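Local coordinates for protein D-aminopeptidase (Bacillus subtilis, PDB 1HI9) that hydrolyses N-terminal residues from peptides containing D-amino acids, as a two-zinc metallopeptidase whose ten subunits enclose a central chamber, at residues Y258-M261 against L262-E266; V82-S86 against M87-L91; A224-G227 against Q228-A232. One frame throughout, in Å; residues are numbered along the deposited sequence.

Contact 1: Y258-M261 against L262-E266; sequences YQAM and LVMTE
M261 and L262, neighbours on one turn of helix 254-268, bring the methyl ends of their side chains together, with CE of M261 3.8 Å from CD2 of L262. The segment illustrates i to i+4 packing along an alpha helix that has one face buried and the other facing a subunit boundary. On the buried face M261 doubles back: its CG lies anti to the backbone N (chi1 176°), and the bends that follow carry CE over one face of the Y258 ring, 3.6 Å above the plane and toward the rim. L262 CD1 approaches the same ring obliquely, 4.1 Å from Y258 CE2, while the phenol oxygen is hydrogen-bonded to N137. On the side turned to the antiparallel sheet, the M264 methyl curls back one turn onto A260, though the exact position of that methyl is doubtful. Both residues pack on L219 and F249 of the sheet. The other flank is looser. Q259 and E266 are partly exposed, and between the two segments Q259 CG comes no closer than 4.5 Å to L262 CD1. The second subunit comes against this flank: its L234 meets Q259 and V263, and its R270 forms a salt bridge with E266. Back on the buried side, T265 turns its hydroxyl back over the helix, leaving OG1 2.8 Å from M261 O and 3.1 Å from L262 O, two acceptors for one proton.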
ATOM      1  N   TYR A 258      33.386 -23.182   9.964  1.00 34.80           N
ATOM      2  CA  TYR A 258      32.870 -21.856   9.673  1.00 35.82           C
ATOM      3  C   TYR A 258      31.725 -21.944   8.682  1.00 35.57           C
ATOM      4  O   TYR A 258      30.650 -21.378   8.899  1.00 35.80           O
ATOM      5  CB  TYR A 258      33.975 -20.952   9.115  1.00 37.15           C
ATOM      6  CG  TYR A 258      33.599 -19.487   9.125  1.00 37.81           C
ATOM      7  CD1 TYR A 258      33.649 -18.741  10.297  1.00 38.78           C
ATOM      8  CD2 TYR A 258      33.151 -18.860   7.971  1.00 39.88           C
ATOM      9  CE1 TYR A 258      33.260 -17.402  10.323  1.00 39.65           C
ATOM     10  CE2 TYR A 258      32.759 -17.524   7.982  1.00 41.98           C
ATOM     11  CZ  TYR A 258      32.817 -16.803   9.163  1.00 41.14           C
ATOM     12  OH  TYR A 258      32.426 -15.485   9.177  1.00 42.51           O
ATOM     13  N   GLN A 259      31.948 -22.665   7.592  1.00 35.80           N
ATOM     14  CA  GLN A 259      30.900 -22.818   6.589  1.00 37.02           C
ATOM     15  C   GLN A 259      29.680 -23.557   7.125  1.00 35.90           C
ATOM     16  O   GLN A 259      28.555 -23.276   6.715  1.00 34.80           O
ATOM     17  CB  GLN A 259      31.457 -23.503   5.349  1.00 38.20           C
ATOM     18  CG  GLN A 259      32.347 -22.568   4.550  1.00 41.70           C
ATOM     19  CD  GLN A 259      32.654 -23.092   3.162  1.00 42.79           C
ATOM     20  OE1 GLN A 259      32.994 -22.324   2.256  1.00 45.24           O
ATOM     21  NE2 GLN A 259      32.541 -24.404   2.985  1.00 42.53           N
ATOM     22  N   ALA A 260      29.897 -24.487   8.048  1.00 35.76           N
ATOM     23  CA  ALA A 260      28.781 -25.204   8.631  1.00 35.50           C
ATOM     24  C   ALA A 260      27.947 -24.174   9.391  1.00 35.51           C
ATOM     25  O   ALA A 260      26.719 -24.254   9.414  1.00 35.63           O
ATOM     26  CB  ALA A 260      29.281 -26.290   9.570  1.00 36.72           C
ATOM     27  N   MET A 261      28.617 -23.202  10.008  1.00 34.01           N
ATOM     28  CA  MET A 261      27.925 -22.156  10.754  1.00 32.73           C
ATOM     29  C   MET A 261      27.061 -21.345   9.795  1.00 31.74           C
ATOM     30  O   MET A 261      25.902 -21.066  10.082  1.00 32.65           O
ATOM     31  CB  MET A 261      28.941 -21.251  11.465  1.00 33.36           C
ATOM     32  CG  MET A 261      28.346 -20.052  12.199  1.00 33.71           C
ATOM     33  SD  MET A 261      28.066 -18.637  11.104  1.00 35.59           S
ATOM     34  CE  MET A 261      29.760 -18.269  10.669  1.00 34.45           C
ATOM     35  N   LEU A 262      27.627 -20.986   8.647  1.00 32.10           N
ATOM     36  CA  LEU A 262      26.904 -20.207   7.647  1.00 31.69           C
ATOM     37  C   LEU A 262      25.625 -20.895   7.204  1.00 32.33           C
ATOM     38  O   LEU A 262      24.558 -20.276   7.158  1.00 35.38           O
ATOM     39  CB  LEU A 262      27.797 -19.955   6.439  1.00 31.66           C
ATOM     40  CG  LEU A 262      29.016 -19.060   6.712  1.00 31.42           C
ATOM     41  CD1 LEU A 262      29.865 -18.963   5.454  1.00 31.00           C
ATOM     42  CD2 LEU A 262      28.549 -17.670   7.151  1.00 29.97           C
ATOM     43  N   VAL A 263      25.729 -22.174   6.870  1.00 32.49           N
ATOM     44  CA  VAL A 263      24.574 -22.950   6.436  1.00 31.97           C
ATOM     45  C   VAL A 263      23.535 -23.153   7.542  1.00 32.57           C
ATOM     46  O   VAL A 263      22.349 -22.913   7.321  1.00 33.79           O
ATOM     47  CB  VAL A 263      25.017 -24.323   5.896  1.00 30.61           C
ATOM     48  CG1 VAL A 263      23.800 -25.169   5.553  1.00 29.70           C
ATOM     49  CG2 VAL A 263      25.876 -24.118   4.658  1.00 30.83           C
ATOM     50  N   MET A 264      23.979 -23.602   8.717  1.00 32.63           N
ATOM     51  CA  MET A 264      23.081 -23.826   9.847  1.00 32.26           C
ATOM     52  C   MET A 264      22.332 -22.566  10.259  1.00 32.47           C
ATOM     53  O   MET A 264      21.142 -22.630  10.557  1.00 31.60           O
ATOM     54  CB  MET A 264      23.854 -24.374  11.050  1.00 35.23           C
ATOM     55  CG  MET A 264      24.189 -25.868  10.963  1.00 37.03           C
ATOM     56  SD  MET A 264      25.256 -26.431  12.356  1.00 39.37           S
ATOM     57  CE  MET A 264      26.761 -26.437  11.553  1.00 37.25           C
ATOM     58  N   THR A 265      23.011 -21.421  10.288  1.00 31.39           N
ATOM     59  CA  THR A 265      22.325 -20.192  10.658  1.00 30.64           C
ATOM     60  C   THR A 265      21.386 -19.766   9.525  1.00 31.87           C
ATOM     61  O   THR A 265      20.297 -19.239   9.768  1.00 31.10           O
ATOM     62  CB  THR A 265      23.333 -19.042  10.973  1.00 29.98           C
ATOM     63  OG1 THR A 265      24.223 -18.827   9.857  1.00 27.39           O
ATOM     64  CG2 THR A 265      24.142 -19.389  12.202  1.00 29.32           C
ATOM     65  N   GLU A 266      21.811 -19.998   8.285  1.00 32.57           N
ATOM     66  CA  GLU A 266      20.987 -19.648   7.131  1.00 33.12           C
ATOM     67  C   GLU A 266      19.669 -20.440   7.187  1.00 33.29           C
ATOM     68  O   GLU A 266      18.595 -19.918   6.885  1.00 31.48           O
ATOM     69  CB  GLU A 266      21.723 -19.966   5.823  1.00 33.83           C
ATOM     70  CG  GLU A 266      21.009 -19.447   4.591  1.00 34.21           C
ATOM     71  CD  GLU A 266      20.977 -17.926   4.546  1.00 36.11           C
ATOM     72  OE1 GLU A 266      20.094 -17.371   3.876  1.00 35.27           O
ATOM     73  OE2 GLU A 266      21.839 -17.277   5.176  1.00 39.00           O
TER

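Contact 2: V82-S86 against M87-L91; sequences VKPFS and MVEGL
The F85 ring and the E89 carboxylate are set at only 25° to each other, and E89 OE2 stands at the edge of the ring, near its plane, 4.0 Å from CD1. The pyrrolidine of P84 supplies another neighbour, its CD 3.5 Å from the same oxygen. These groups belong to a loop between strands 76-80 and 97-103 that contains two beta turns, type I from K83 to S86 and type II from V88 to L91. E89 folds back across the first turn: CG leaves anti to the backbone N (chi1 176°), the chain bends at the next torsion, and OE2 receives the N-H of F85 at 2.9 Å, nearly along the C-O axis and fairly straight at 153°. A side chain thus satisfies an amide that the turn itself leaves over. The aliphatic part of K83 lies obliquely against E89, CD to CG 3.7 Å, yet its ammonium stays well clear of the carboxylate, with NZ 6.8 Å from OE2. Between the two turns the loop reaches the metal centre: M87 packs against the zinc ligands D8 and E133, and its carbonyl is hydrogen-bonded by the hydroxyls of S6 and S59. I177 of the third subunit packs on P84 and E89. Where the two turns join, V88 N bonds to F85 O at 2.8 Å, and V88 CG2 sits 3.3 Å from that same carbonyl oxygen.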
ATOM      1  N   VAL A  82      27.184 -13.657  -0.046  1.00 41.29           N
ATOM      2  CA  VAL A  82      27.258 -15.011  -0.556  1.00 40.94           C
ATOM      3  C   VAL A  82      28.732 -15.346  -0.827  1.00 41.17           C
ATOM      4  O   VAL A  82      29.069 -16.027  -1.803  1.00 40.94           O
ATOM      5  CB  VAL A  82      26.420 -15.210  -1.858  1.00 41.03           C
ATOM      6  CG1 VAL A  82      26.265 -16.700  -2.148  1.00 41.45           C
ATOM      7  CG2 VAL A  82      25.041 -14.582  -1.712  1.00 38.98           C
ATOM      8  N   LYS A  83      29.612 -14.840   0.035  1.00 40.09           N
ATOM      9  CA  LYS A  83      31.044 -15.117  -0.074  1.00 39.34           C
ATOM     10  C   LYS A  83      31.345 -16.390   0.715  1.00 39.13           C
ATOM     11  O   LYS A  83      30.869 -16.563   1.837  1.00 38.33           O
ATOM     12  CB  LYS A  83      31.877 -13.969   0.495  1.00 37.57           C
ATOM     13  CG  LYS A  83      31.761 -12.689  -0.290  1.00 37.07           C
ATOM     14  CD  LYS A  83      32.375 -11.515   0.455  1.00 36.15           C
ATOM     15  CE  LYS A  83      31.655 -11.264   1.770  1.00 34.79           C
ATOM     16  NZ  LYS A  83      31.908  -9.889   2.253  1.00 34.22           N
ATOM     17  N   PRO A  84      32.139 -17.298   0.132  1.00 38.58           N
ATOM     18  CA  PRO A  84      32.511 -18.566   0.771  1.00 38.38           C
ATOM     19  C   PRO A  84      32.824 -18.450   2.276  1.00 38.45           C
ATOM     20  O   PRO A  84      32.426 -19.318   3.063  1.00 37.71           O
ATOM     21  CB  PRO A  84      33.714 -19.015  -0.052  1.00 37.92           C
ATOM     22  CG  PRO A  84      33.354 -18.532  -1.424  1.00 38.88           C
ATOM     23  CD  PRO A  84      32.822 -17.139  -1.164  1.00 37.97           C
ATOM     24  N   PHE A  85      33.519 -17.385   2.677  1.00 36.64           N
ATOM     25  CA  PHE A  85      33.856 -17.213   4.085  1.00 36.28           C
ATOM     26  C   PHE A  85      33.323 -15.953   4.769  1.00 36.32           C
ATOM     27  O   PHE A  85      33.912 -15.453   5.720  1.00 34.59           O
ATOM     28  CB  PHE A  85      35.375 -17.361   4.300  1.00 35.55           C
ATOM     29  CG  PHE A  85      35.873 -18.752   4.037  1.00 36.60           C
ATOM     30  CD1 PHE A  85      36.307 -19.121   2.764  1.00 38.23           C
ATOM     31  CD2 PHE A  85      35.801 -19.724   5.026  1.00 36.59           C
ATOM     32  CE1 PHE A  85      36.651 -20.443   2.481  1.00 38.19           C
ATOM     33  CE2 PHE A  85      36.142 -21.043   4.754  1.00 38.83           C
ATOM     34  CZ  PHE A  85      36.565 -21.406   3.480  1.00 38.41           C
ATOM     35  N   SER A  86      32.198 -15.463   4.258  1.00 37.75           N
ATOM     36  CA  SER A  86      31.485 -14.326   4.822  1.00 36.75           C
ATOM     37  C   SER A  86      32.350 -13.203   5.387  1.00 36.90           C
ATOM     38  O   SER A  86      33.042 -12.515   4.634  1.00 37.54           O
ATOM     39  CB  SER A  86      30.518 -14.845   5.904  1.00 36.82           C
ATOM     40  OG  SER A  86      29.644 -13.835   6.389  1.00 38.92           O
ATOM     41  N   MET A  87      32.292 -13.019   6.707  1.00 33.90           N
ATOM     42  CA  MET A  87      33.046 -11.976   7.390  1.00 34.24           C
ATOM     43  C   MET A  87      34.573 -12.050   7.273  1.00 34.36           C
ATOM     44  O   MET A  87      35.254 -11.048   7.486  1.00 32.62           O
ATOM     45  CB  MET A  87      32.646 -11.935   8.865  1.00 34.30           C
ATOM     46  CG  MET A  87      31.172 -11.678   9.077  1.00 33.72           C
ATOM     47  SD  MET A  87      30.713 -11.437  10.810  1.00 34.49           S
ATOM     48  CE  MET A  87      31.213  -9.758  11.067  1.00 32.07           C
ATOM     49  N   VAL A  88      35.117 -13.220   6.947  1.00 34.52           N
ATOM     50  CA  VAL A  88      36.565 -13.338   6.806  1.00 36.49           C
ATOM     51  C   VAL A  88      37.002 -13.709   5.386  1.00 37.03           C
ATOM     52  O   VAL A  88      38.092 -14.233   5.175  1.00 36.62           O
ATOM     53  CB  VAL A  88      37.172 -14.349   7.834  1.00 36.24           C
ATOM     54  CG1 VAL A  88      37.210 -13.709   9.213  1.00 34.25           C
ATOM     55  CG2 VAL A  88      36.351 -15.638   7.875  1.00 36.43           C
ATOM     56  N   GLU A  89      36.140 -13.423   4.416  1.00 38.09           N
ATOM     57  CA  GLU A  89      36.436 -13.682   3.017  1.00 38.64           C
ATOM     58  C   GLU A  89      37.682 -12.900   2.593  1.00 39.60           C
ATOM     59  O   GLU A  89      37.814 -11.706   2.882  1.00 37.24           O
ATOM     60  CB  GLU A  89      35.262 -13.255   2.138  1.00 38.82           C
ATOM     61  CG  GLU A  89      35.544 -13.420   0.664  1.00 39.37           C
ATOM     62  CD  GLU A  89      35.733 -14.879   0.280  1.00 41.70           C
ATOM     63  OE1 GLU A  89      36.446 -15.144  -0.721  1.00 42.43           O
ATOM     64  OE2 GLU A  89      35.161 -15.759   0.974  1.00 40.28           O
ATOM     65  N   GLY A  90      38.600 -13.583   1.918  1.00 41.28           N
ATOM     66  CA  GLY A  90      39.812 -12.932   1.454  1.00 42.78           C
ATOM     67  C   GLY A  90      40.997 -13.019   2.396  1.00 43.61           C
ATOM     68  O   GLY A  90      42.104 -12.611   2.049  1.00 43.79           O
ATOM     69  N   LEU A  91      40.778 -13.553   3.588  1.00 45.99           N
ATOM     70  CA  LEU A  91      41.849 -13.681   4.574  1.00 48.15           C
ATOM     71  C   LEU A  91      42.619 -15.000   4.389  1.00 48.58           C
ATOM     72  O   LEU A  91      42.032 -16.077   4.470  1.00 49.19           O
ATOM     73  CB  LEU A  91      41.249 -13.626   5.987  1.00 48.27           C
ATOM     74  CG  LEU A  91      42.133 -13.152   7.147  1.00 50.71           C
ATOM     75  CD1 LEU A  91      41.370 -13.266   8.456  1.00 51.16           C
ATOM     76  CD2 LEU A  91      43.403 -13.971   7.217  1.00 51.55           C
TER

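Contact 3: A224-G227 against Q228-A232; sequences ANYG and QAEWA
Q228 OE1 accepts the backbone N-H of N225 at 2.8 Å, a fairly straight bond in which the donor is tilted 34° from the plane of the amide carbonyl. A second backbone nitrogen, A224 N, lies 3.0 Å from the same oxygen. The carboxamide reaches this point because its CG is set beside the backbone N (chi1 -56°) and the chain then runs out extended, back past the helix start. There it stacks on the amide of N225, the two planes 21° apart. A leucine in place of Q228 would probably leave the N225 N-H without this acceptor and the N225 amide without its flat partner. One turn round, E230 returns to Y226: its OE2 lies in the plane of the ring, at the edge, 3.4 Å from CE2, with carboxylate and ring steeply inclined to each other. The other carboxylate oxygen, OE1, is hydrogen-bonded to the backbone N of R179 of the fourth subunit, linking the helix to that neighbouring subunit of the decamer. With N225 at the N-cap and Q228 at N3, the bond from the cap backbone to the N3 side chain is the reciprocal half of a capping box, opening helix 226-232.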
ATOM      1  N   ALA A 224      17.609 -19.818  19.746  1.00 34.01           N
ATOM      2  CA  ALA A 224      16.602 -19.271  20.648  1.00 34.74           C
ATOM      3  C   ALA A 224      15.430 -20.221  20.887  1.00 35.43           C
ATOM      4  O   ALA A 224      14.966 -20.345  22.023  1.00 36.15           O
ATOM      5  CB  ALA A 224      16.097 -17.939  20.113  1.00 33.70           C
ATOM      6  N   ASN A 225      14.951 -20.881  19.827  1.00 34.45           N
ATOM      7  CA  ASN A 225      13.828 -21.819  19.958  1.00 33.70           C
ATOM      8  C   ASN A 225      14.121 -23.156  19.285  1.00 33.78           C
ATOM      9  O   ASN A 225      15.083 -23.289  18.531  1.00 35.23           O
ATOM     10  CB  ASN A 225      12.521 -21.214  19.400  1.00 32.40           C
ATOM     11  CG  ASN A 225      12.584 -20.937  17.909  1.00 34.55           C
ATOM     12  OD1 ASN A 225      12.568 -19.777  17.468  1.00 34.00           O
ATOM     13  ND2 ASN A 225      12.657 -21.999  17.120  1.00 33.13           N
ATOM     14  N   TYR A 226      13.291 -24.150  19.563  1.00 34.04           N
ATOM     15  CA  TYR A 226      13.492 -25.476  18.997  1.00 34.58           C
ATOM     16  C   TYR A 226      13.293 -25.537  17.472  1.00 33.95           C
ATOM     17  O   TYR A 226      13.917 -26.350  16.777  1.00 33.67           O
ATOM     18  CB  TYR A 226      12.570 -26.475  19.686  1.00 36.42           C
ATOM     19  CG  TYR A 226      13.018 -27.907  19.529  1.00 38.67           C
ATOM     20  CD1 TYR A 226      14.045 -28.437  20.326  1.00 40.72           C
ATOM     21  CD2 TYR A 226      12.428 -28.733  18.576  1.00 38.66           C
ATOM     22  CE1 TYR A 226      14.468 -29.763  20.171  1.00 40.49           C
ATOM     23  CE2 TYR A 226      12.842 -30.051  18.416  1.00 40.47           C
ATOM     24  CZ  TYR A 226      13.854 -30.558  19.207  1.00 40.03           C
ATOM     25  OH  TYR A 226      14.248 -31.851  19.008  1.00 42.37           O
ATOM     26  N   GLY A 227      12.411 -24.690  16.956  1.00 32.24           N
ATOM     27  CA  GLY A 227      12.200 -24.655  15.523  1.00 31.86           C
ATOM     28  C   GLY A 227      13.484 -24.352  14.752  1.00 31.80           C
ATOM     29  O   GLY A 227      13.773 -24.975  13.728  1.00 33.25           O
ATOM     30  N   GLN A 228      14.277 -23.408  15.240  1.00 31.43           N
ATOM     31  CA  GLN A 228      15.510 -23.053  14.552  1.00 32.90           C
ATOM     32  C   GLN A 228      16.492 -24.204  14.634  1.00 33.86           C
ATOM     33  O   GLN A 228      17.280 -24.427  13.714  1.00 34.16           O
ATOM     34  CB  GLN A 228      16.110 -21.794  15.168  1.00 33.72           C
ATOM     35  CG  GLN A 228      15.129 -20.631  15.158  1.00 33.97           C
ATOM     36  CD  GLN A 228      15.486 -19.565  16.175  1.00 35.08           C
ATOM     37  OE1 GLN A 228      15.844 -19.884  17.323  1.00 33.29           O
ATOM     38  NE2 GLN A 228      15.370 -18.297  15.777  1.00 28.35           N
ATOM     39  N   ALA A 229      16.448 -24.937  15.738  1.00 33.97           N
ATOM     40  CA  ALA A 229      17.328 -26.083  15.888  1.00 34.87           C
ATOM     41  C   ALA A 229      16.928 -27.166  14.873  1.00 34.00           C
ATOM     42  O   ALA A 229      17.787 -27.759  14.232  1.00 32.66           O
ATOM     43  CB  ALA A 229      17.251 -26.631  17.317  1.00 35.17           C
ATOM     44  N   GLU A 230      15.630 -27.418  14.723  1.00 34.67           N
ATOM     45  CA  GLU A 230      15.174 -28.428  13.764  1.00 35.69           C
ATOM     46  C   GLU A 230      15.636 -28.095  12.350  1.00 35.89           C
ATOM     47  O   GLU A 230      16.073 -28.975  11.621  1.00 36.12           O
ATOM     48  CB  GLU A 230      13.649 -28.539  13.773  1.00 37.55           C
ATOM     49  CG  GLU A 230      13.063 -28.965  15.108  1.00 40.38           C
ATOM     50  CD  GLU A 230      11.544 -28.981  15.116  1.00 44.27           C
ATOM     51  OE1 GLU A 230      10.932 -27.967  14.674  1.00 43.47           O
ATOM     52  OE2 GLU A 230      10.962 -30.002  15.581  1.00 44.96           O
ATOM     53  N   TRP A 231      15.521 -26.827  11.958  1.00 36.82           N
ATOM     54  CA  TRP A 231      15.956 -26.412  10.629  1.00 37.17           C
ATOM     55  C   TRP A 231      17.438 -26.741  10.421  1.00 38.29           C
ATOM     56  O   TRP A 231      17.811 -27.378   9.436  1.00 38.52           O
ATOM     57  CB  TRP A 231      15.737 -24.907  10.426  1.00 36.11           C
ATOM     58  CG  TRP A 231      14.452 -24.535   9.703  1.00 35.78           C
ATOM     59  CD1 TRP A 231      13.326 -23.963  10.247  1.00 32.87           C
ATOM     60  CD2 TRP A 231      14.191 -24.662   8.296  1.00 33.95           C
ATOM     61  NE1 TRP A 231      12.394 -23.723   9.264  1.00 31.71           N
ATOM     62  CE2 TRP A 231      12.895 -24.138   8.064  1.00 33.56           C
ATOM     63  CE3 TRP A 231      14.926 -25.162   7.218  1.00 34.01           C
ATOM     64  CZ2 TRP A 231      12.321 -24.105   6.784  1.00 33.62           C
ATOM     65  CZ3 TRP A 231      14.354 -25.128   5.943  1.00 34.37           C
ATOM     66  CH2 TRP A 231      13.064 -24.599   5.739  1.00 33.44           C
ATOM     67  N   ALA A 232      18.279 -26.300  11.350  1.00 38.80           N
ATOM     68  CA  ALA A 232      19.715 -26.548  11.246  1.00 39.12           C
ATOM     69  C   ALA A 232      20.027 -28.048  11.268  1.00 40.53           C
ATOM     70  O   ALA A 232      20.925 -28.524  10.562  1.00 39.80           O
ATOM     71  CB  ALA A 232      20.454 -25.851  12.389  1.00 36.78           C
TER

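Contact 1 stands between the other two, its centre 12 Å from that of contact 2 and 13 Å from that of contact 3. Toward contact 2, Y258 CE2 lies 3.3 Å from F85 O and L262 CD1 3.5 Å from P84 O; toward contact 3, M264 O lies 3.8 Å from A232 CB. Contact 2 lies nearer the metals than contact 1: the M87 side chain is about 4 Å from a zinc ion, that of Y258 about 9 Å. The side chain of A224 in contact 3 is about 11 Å from that of the nucleophile H115. Contacts 2 and 3 do not touch within a chain, yet V82 packs on W231 of the second subunit.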